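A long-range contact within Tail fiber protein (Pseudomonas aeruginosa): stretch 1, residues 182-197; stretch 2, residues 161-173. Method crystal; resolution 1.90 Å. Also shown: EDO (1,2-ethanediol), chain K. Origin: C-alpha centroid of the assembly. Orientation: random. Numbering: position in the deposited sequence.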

# COMPACT_ATOMS: atom_id res chain seq x y z
N TYR A 182 9.19 -34.82 -10.44
CA TYR A 182 8.52 -33.50 -10.44
C TYR A 182 7.00 -33.71 -10.47
O TYR A 182 6.51 -34.63 -11.15
CB TYR A 182 8.97 -32.69 -11.65
CG TYR A 182 10.43 -32.29 -11.61
CD1 TYR A 182 11.43 -33.14 -12.06
CD2 TYR A 182 10.80 -31.05 -11.12
CE1 TYR A 182 12.75 -32.78 -12.01
CE2 TYR A 182 12.13 -30.67 -11.09
CZ TYR A 182 13.09 -31.53 -11.51
OH TYR A 182 14.42 -31.17 -11.48
N GLN A 183 6.27 -32.85 -9.76
CA GLN A 183 4.82 -32.81 -9.80
C GLN A 183 4.35 -31.36 -9.96
O GLN A 183 4.96 -30.43 -9.45
CB GLN A 183 4.19 -33.40 -8.52
CG GLN A 183 4.58 -34.84 -8.23
CD GLN A 183 3.92 -35.39 -7.00
OE1 GLN A 183 3.70 -34.65 -6.03
NE2 GLN A 183 3.59 -36.69 -7.03
N THR A 184 3.21 -31.21 -10.63
CA THR A 184 2.44 -29.98 -10.63
C THR A 184 0.98 -30.31 -10.33
O THR A 184 0.52 -31.43 -10.55
CB THR A 184 2.48 -29.23 -11.97
OG1 THR A 184 1.76 -29.98 -12.97
CG2 THR A 184 3.88 -29.02 -12.38
N TYR A 185 0.26 -29.31 -9.79
CA TYR A 185 -1.14 -29.46 -9.39
C TYR A 185 -1.86 -28.18 -9.75
O TYR A 185 -1.46 -27.09 -9.29
CB TYR A 185 -1.29 -29.73 -7.91
CG TYR A 185 -2.65 -30.30 -7.50
CD1 TYR A 185 -2.93 -31.66 -7.72
CD2 TYR A 185 -3.63 -29.51 -6.94
CE1 TYR A 185 -4.16 -32.21 -7.36
CE2 TYR A 185 -4.88 -30.07 -6.55
CZ TYR A 185 -5.12 -31.44 -6.78
OH TYR A 185 -6.30 -32.04 -6.46
N GLN A 186 -2.89 -28.30 -10.55
CA GLN A 186 -3.72 -27.18 -10.98
C GLN A 186 -5.10 -27.35 -10.35
O GLN A 186 -5.84 -28.29 -10.68
CB GLN A 186 -3.78 -27.13 -12.50
CG GLN A 186 -4.69 -26.03 -13.06
CD GLN A 186 -4.77 -26.03 -14.58
OE1 GLN A 186 -4.00 -26.72 -15.27
NE2 GLN A 186 -5.70 -25.26 -15.10
N ALA A 187 -5.45 -26.44 -9.45
CA ALA A 187 -6.74 -26.51 -8.76
C ALA A 187 -7.88 -26.24 -9.74
O ALA A 187 -7.79 -25.36 -10.60
CB ALA A 187 -6.77 -25.51 -7.62
N TYR A 188 -8.97 -26.99 -9.59
CA TYR A 188 -10.07 -26.88 -10.54
C TYR A 188 -10.70 -25.49 -10.53
O TYR A 188 -11.12 -24.99 -11.57
CB TYR A 188 -11.13 -27.96 -10.26
CG TYR A 188 -12.15 -27.59 -9.23
CD1 TYR A 188 -11.83 -27.58 -7.87
CD2 TYR A 188 -13.44 -27.23 -9.61
CE1 TYR A 188 -12.78 -27.24 -6.92
CE2 TYR A 188 -14.38 -26.87 -8.67
CZ TYR A 188 -14.05 -26.88 -7.34
OH TYR A 188 -15.01 -26.54 -6.42
N ASP A 189 -10.78 -24.86 -9.35
CA ASP A 189 -11.35 -23.53 -9.23
C ASP A 189 -10.31 -22.41 -9.36
O ASP A 189 -10.58 -21.27 -8.96
CB ASP A 189 -12.07 -23.37 -7.88
CG ASP A 189 -11.13 -23.54 -6.70
OD1 ASP A 189 -9.95 -23.89 -6.93
OD2 ASP A 189 -11.55 -23.27 -5.56
N GLY A 190 -9.12 -22.73 -9.84
CA GLY A 190 -8.08 -21.72 -9.99
C GLY A 190 -7.54 -21.18 -8.69
O GLY A 190 -6.95 -20.09 -8.68
N GLU A 191 -7.76 -21.88 -7.58
CA GLU A 191 -7.24 -21.43 -6.30
C GLU A 191 -5.78 -21.06 -6.45
O GLU A 191 -5.36 -20.00 -6.03
CB GLU A 191 -7.42 -22.50 -5.22
CG GLU A 191 -7.05 -22.00 -3.81
CD GLU A 191 -5.55 -22.08 -3.53
OE1 GLU A 191 -4.89 -23.02 -4.02
OE2 GLU A 191 -5.04 -21.22 -2.78
N SER A 192 -5.01 -21.93 -7.07
CA SER A 192 -3.71 -21.60 -7.64
C SER A 192 -3.18 -22.81 -8.41
O SER A 192 -3.92 -23.75 -8.70
CB SER A 192 -2.70 -21.15 -6.59
OG SER A 192 -1.63 -20.51 -7.26
N PHE A 193 -1.90 -22.73 -8.78
CA PHE A 193 -1.12 -23.71 -9.54
C PHE A 193 0.12 -23.94 -8.70
O PHE A 193 0.72 -22.97 -8.22
CB PHE A 193 -0.80 -23.16 -10.93
CG PHE A 193 -0.23 -24.17 -11.90
CD1 PHE A 193 1.07 -24.61 -11.81
CD2 PHE A 193 -1.02 -24.64 -12.95
CE1 PHE A 193 1.57 -25.55 -12.73
CE2 PHE A 193 -0.52 -25.55 -13.85
CZ PHE A 193 0.78 -25.99 -13.74
N TYR A 194 0.44 -25.21 -8.43
CA TYR A 194 1.49 -25.58 -7.50
C TYR A 194 2.52 -26.49 -8.14
O TYR A 194 2.19 -27.27 -9.03
CB TYR A 194 0.93 -26.36 -6.31
CG TYR A 194 -0.03 -25.56 -5.43
CD1 TYR A 194 -1.36 -25.37 -5.81
CD2 TYR A 194 0.39 -25.03 -4.26
CE1 TYR A 194 -2.21 -24.67 -5.03
CE2 TYR A 194 -0.47 -24.33 -3.45
CZ TYR A 194 -1.76 -24.15 -3.83
OH TYR A 194 -2.63 -23.44 -3.02
N PHE A 195 3.75 -26.46 -7.61
CA PHE A 195 4.76 -27.39 -8.10
C PHE A 195 5.72 -27.83 -6.99
O PHE A 195 5.96 -27.10 -6.02
CB PHE A 195 5.50 -26.80 -9.32
CG PHE A 195 6.15 -25.51 -9.06
CD1 PHE A 195 5.44 -24.32 -9.18
CD2 PHE A 195 7.49 -25.46 -8.69
CE1 PHE A 195 6.07 -23.09 -8.90
CE2 PHE A 195 8.13 -24.25 -8.43
CZ PHE A 195 7.41 -23.06 -8.53
N ARG A 196 6.26 -29.03 -7.13
CA ARG A 196 7.25 -29.53 -6.19
C ARG A 196 8.04 -30.65 -6.87
O ARG A 196 7.72 -31.10 -7.98
CB ARG A 196 6.63 -30.02 -4.88
CG ARG A 196 5.93 -31.37 -4.97
CD ARG A 196 5.39 -31.89 -3.64
NE ARG A 196 4.71 -33.18 -3.82
CZ ARG A 196 4.51 -34.08 -2.87
NH1 ARG A 196 4.92 -33.85 -1.62
NH2 ARG A 196 3.90 -35.23 -3.15
N CYS A 197 9.09 -31.10 -6.17
CA CYS A 197 9.97 -32.15 -6.65
C CYS A 197 10.43 -33.04 -5.50
O CYS A 197 10.85 -32.53 -4.44
CB CYS A 197 11.22 -31.55 -7.31
SG CYS A 197 12.42 -32.73 -8.00
C1 EDO K . -15.18 -30.69 -6.78
O1 EDO K . -15.33 -31.22 -5.44
C2 EDO K . -16.53 -30.17 -7.24
O2 EDO K . -16.91 -29.07 -6.38
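Stretch 2 (161-173) ANYPIVRAGLLHV

Stretch 2 meets stretch 1 in two ways: its strand, Gly-169 to Val-173, pairs antiparallel with strand 182-187 (168° between their directions, axes 4.5 Å apart at closest), while the irregular loop before it folds over one face of the hairpin that stretch 1 forms.

Gln-183 opens the register opposite Val-173, CA to CA 4.6 Å. On its other edge, Gln-183 N bonds Arg-196 O, so strand 182-187 is the middle one of three. Thr-184 and His-172 form a hydrogen-bonded pair: His-172 N to Thr-184 O is 2.9 Å, and Thr-184 N to His-172 O is 3.0 Å. A water links Thr-184 OG1, His-172 ND1 and Leu-170 O.

Tyr-185, with chi1 t, is the hub. Its CA faces Leu-171 CA at 4.6 Å, but its ring reaches beneath the loop, where Pro-164 CD lies over one face, 4.2 Å from the ring centroid. Its OH donates to Arg-167 O at 2.8 Å, tying the loop to the sheet. Gly-169 makes room: an ideal CB there would fall 2.6 Å from Tyr-185 CE2 and 2.7 Å from Gln-186 O.

Gln-186 closes the next bonded pair, with Leu-170 N to Gln-186 O at 2.8 Å and Gln-186 N to Leu-170 O at 2.9 Å. Ala-187 then passes Gly-169 at 4.2 Å between CA atoms and starts a type I turn to Gly-190.

The ladder's hydrogen bonding extends into this turn through Tyr-188 N to Ala-168 O, 2.8 Å. Asp-189 OD2 takes Arg-167 NE at 2.7 Å in a salt bridge, while Glu-191 CG lies over a face of that guanidinium. On the returning strand, the Tyr-194 ring receives Pro-164 CB 3.6 Å from its centroid; one proline thus packs on two tyrosines.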

# COMPACT_ATOMS: atom_id res chain seq x y z
N ALA A 161 -3.41 -37.16 1.28
CA ALA A 161 -2.25 -36.60 1.93
C ALA A 161 -1.36 -35.95 0.89
O ALA A 161 -1.30 -36.40 -0.26
CB ALA A 161 -1.46 -37.64 2.71
N ASN A 162 -0.70 -34.87 1.31
CA ASN A 162 0.29 -34.14 0.48
C ASN A 162 -0.31 -33.50 -0.76
O ASN A 162 0.41 -33.18 -1.70
CB ASN A 162 1.46 -35.06 0.14
CG ASN A 162 2.40 -35.26 1.32
OD1 ASN A 162 3.06 -34.32 1.75
ND2 ASN A 162 2.43 -36.46 1.87
N TYR A 163 -1.61 -33.30 -0.78
CA TYR A 163 -2.21 -32.36 -1.72
C TYR A 163 -1.78 -30.95 -1.31
O TYR A 163 -1.65 -30.66 -0.11
CB TYR A 163 -3.73 -32.45 -1.71
CG TYR A 163 -4.33 -33.67 -2.40
CD1 TYR A 163 -4.29 -34.91 -1.80
CD2 TYR A 163 -4.93 -33.54 -3.65
CE1 TYR A 163 -4.85 -36.01 -2.42
CE2 TYR A 163 -5.50 -34.64 -4.28
CZ TYR A 163 -5.46 -35.87 -3.65
OH TYR A 163 -6.03 -36.98 -4.27
N PRO A 164 -1.51 -30.07 -2.27
CA PRO A 164 -1.07 -28.71 -1.90
C PRO A 164 -2.18 -27.83 -1.40
O PRO A 164 -1.92 -26.81 -0.74
CB PRO A 164 -0.48 -28.15 -3.20
CG PRO A 164 -1.21 -28.87 -4.29
CD PRO A 164 -1.50 -30.27 -3.72
N ILE A 165 -3.43 -28.19 -1.70
CA ILE A 165 -4.61 -27.41 -1.34
C ILE A 165 -5.75 -28.42 -1.31
O ILE A 165 -5.73 -29.43 -2.03
CB ILE A 165 -4.86 -26.27 -2.36
CG1 ILE A 165 -6.00 -25.36 -1.92
CG2 ILE A 165 -5.16 -26.88 -3.76
CD1 ILE A 165 -5.59 -24.43 -0.78
N VAL A 166 -6.72 -28.19 -0.45
CA VAL A 166 -7.89 -29.07 -0.40
C VAL A 166 -8.85 -28.64 -1.49
O VAL A 166 -9.76 -27.84 -1.26
CB VAL A 166 -8.54 -29.07 0.99
CG1 VAL A 166 -9.77 -29.99 1.01
CG2 VAL A 166 -7.52 -29.53 2.02
N ARG A 167 -8.61 -29.16 -2.71
CA ARG A 167 -9.41 -28.83 -3.88
C ARG A 167 -9.27 -29.95 -4.89
O ARG A 167 -8.19 -30.52 -5.06
CB ARG A 167 -8.97 -27.52 -4.57
CG ARG A 167 -9.10 -26.27 -3.79
CD ARG A 167 -10.52 -25.74 -3.75
NE ARG A 167 -10.51 -24.31 -3.35
CZ ARG A 167 -10.22 -23.88 -2.14
NH1 ARG A 167 -9.87 -24.74 -1.19
NH2 ARG A 167 -10.23 -22.59 -1.86
N ALA A 168 -10.37 -30.25 -5.59
CA ALA A 168 -10.27 -31.01 -6.83
C ALA A 168 -9.26 -30.33 -7.75
O ALA A 168 -9.04 -29.11 -7.69
CB ALA A 168 -11.65 -31.08 -7.48
N GLY A 169 -8.63 -31.10 -8.62
CA GLY A 169 -7.59 -30.54 -9.46
C GLY A 169 -6.91 -31.57 -10.32
O GLY A 169 -7.21 -32.76 -10.26
N LEU A 170 -5.96 -31.09 -11.10
CA LEU A 170 -5.18 -31.89 -12.03
C LEU A 170 -3.75 -32.07 -11.57
O LEU A 170 -2.99 -31.09 -11.48
CB LEU A 170 -5.20 -31.23 -13.42
CG LEU A 170 -4.78 -32.13 -14.56
CD1 LEU A 170 -5.69 -33.31 -14.72
CD2 LEU A 170 -4.75 -31.32 -15.84
N LEU A 171 -3.36 -33.32 -11.37
CA LEU A 171 -1.99 -33.68 -11.03
C LEU A 171 -1.21 -34.13 -12.25
O LEU A 171 -1.65 -35.05 -12.95
CB LEU A 171 -1.94 -34.80 -10.00
CG LEU A 171 -0.59 -35.38 -9.62
CD1 LEU A 171 0.18 -34.36 -8.78
CD2 LEU A 171 -0.73 -36.66 -8.84
N HIS A 172 -0.03 -33.52 -12.45
CA HIS A 172 0.95 -34.02 -13.40
C HIS A 172 2.16 -34.58 -12.67
O HIS A 172 2.63 -33.99 -11.69
CB HIS A 172 1.44 -32.93 -14.36
CG HIS A 172 0.60 -32.74 -15.57
ND1 HIS A 172 -0.49 -31.90 -15.59
CD2 HIS A 172 0.69 -33.27 -16.81
CE1 HIS A 172 -1.04 -31.92 -16.79
NE2 HIS A 172 -0.35 -32.76 -17.55
N VAL A 173 2.67 -35.70 -13.14
CA VAL A 173 3.90 -36.27 -12.63
C VAL A 173 4.89 -36.40 -13.78
O VAL A 173 4.59 -37.08 -14.78
CB VAL A 173 3.67 -37.62 -11.96
CG1 VAL A 173 4.99 -38.15 -11.38
CG2 VAL A 173 2.61 -37.55 -10.91
O HOH W 1 -2.14 -23.97 -0.40
O HOH W 2 -10.40 -20.61 -3.80
O HOH W 3 -0.98 -30.14 -13.24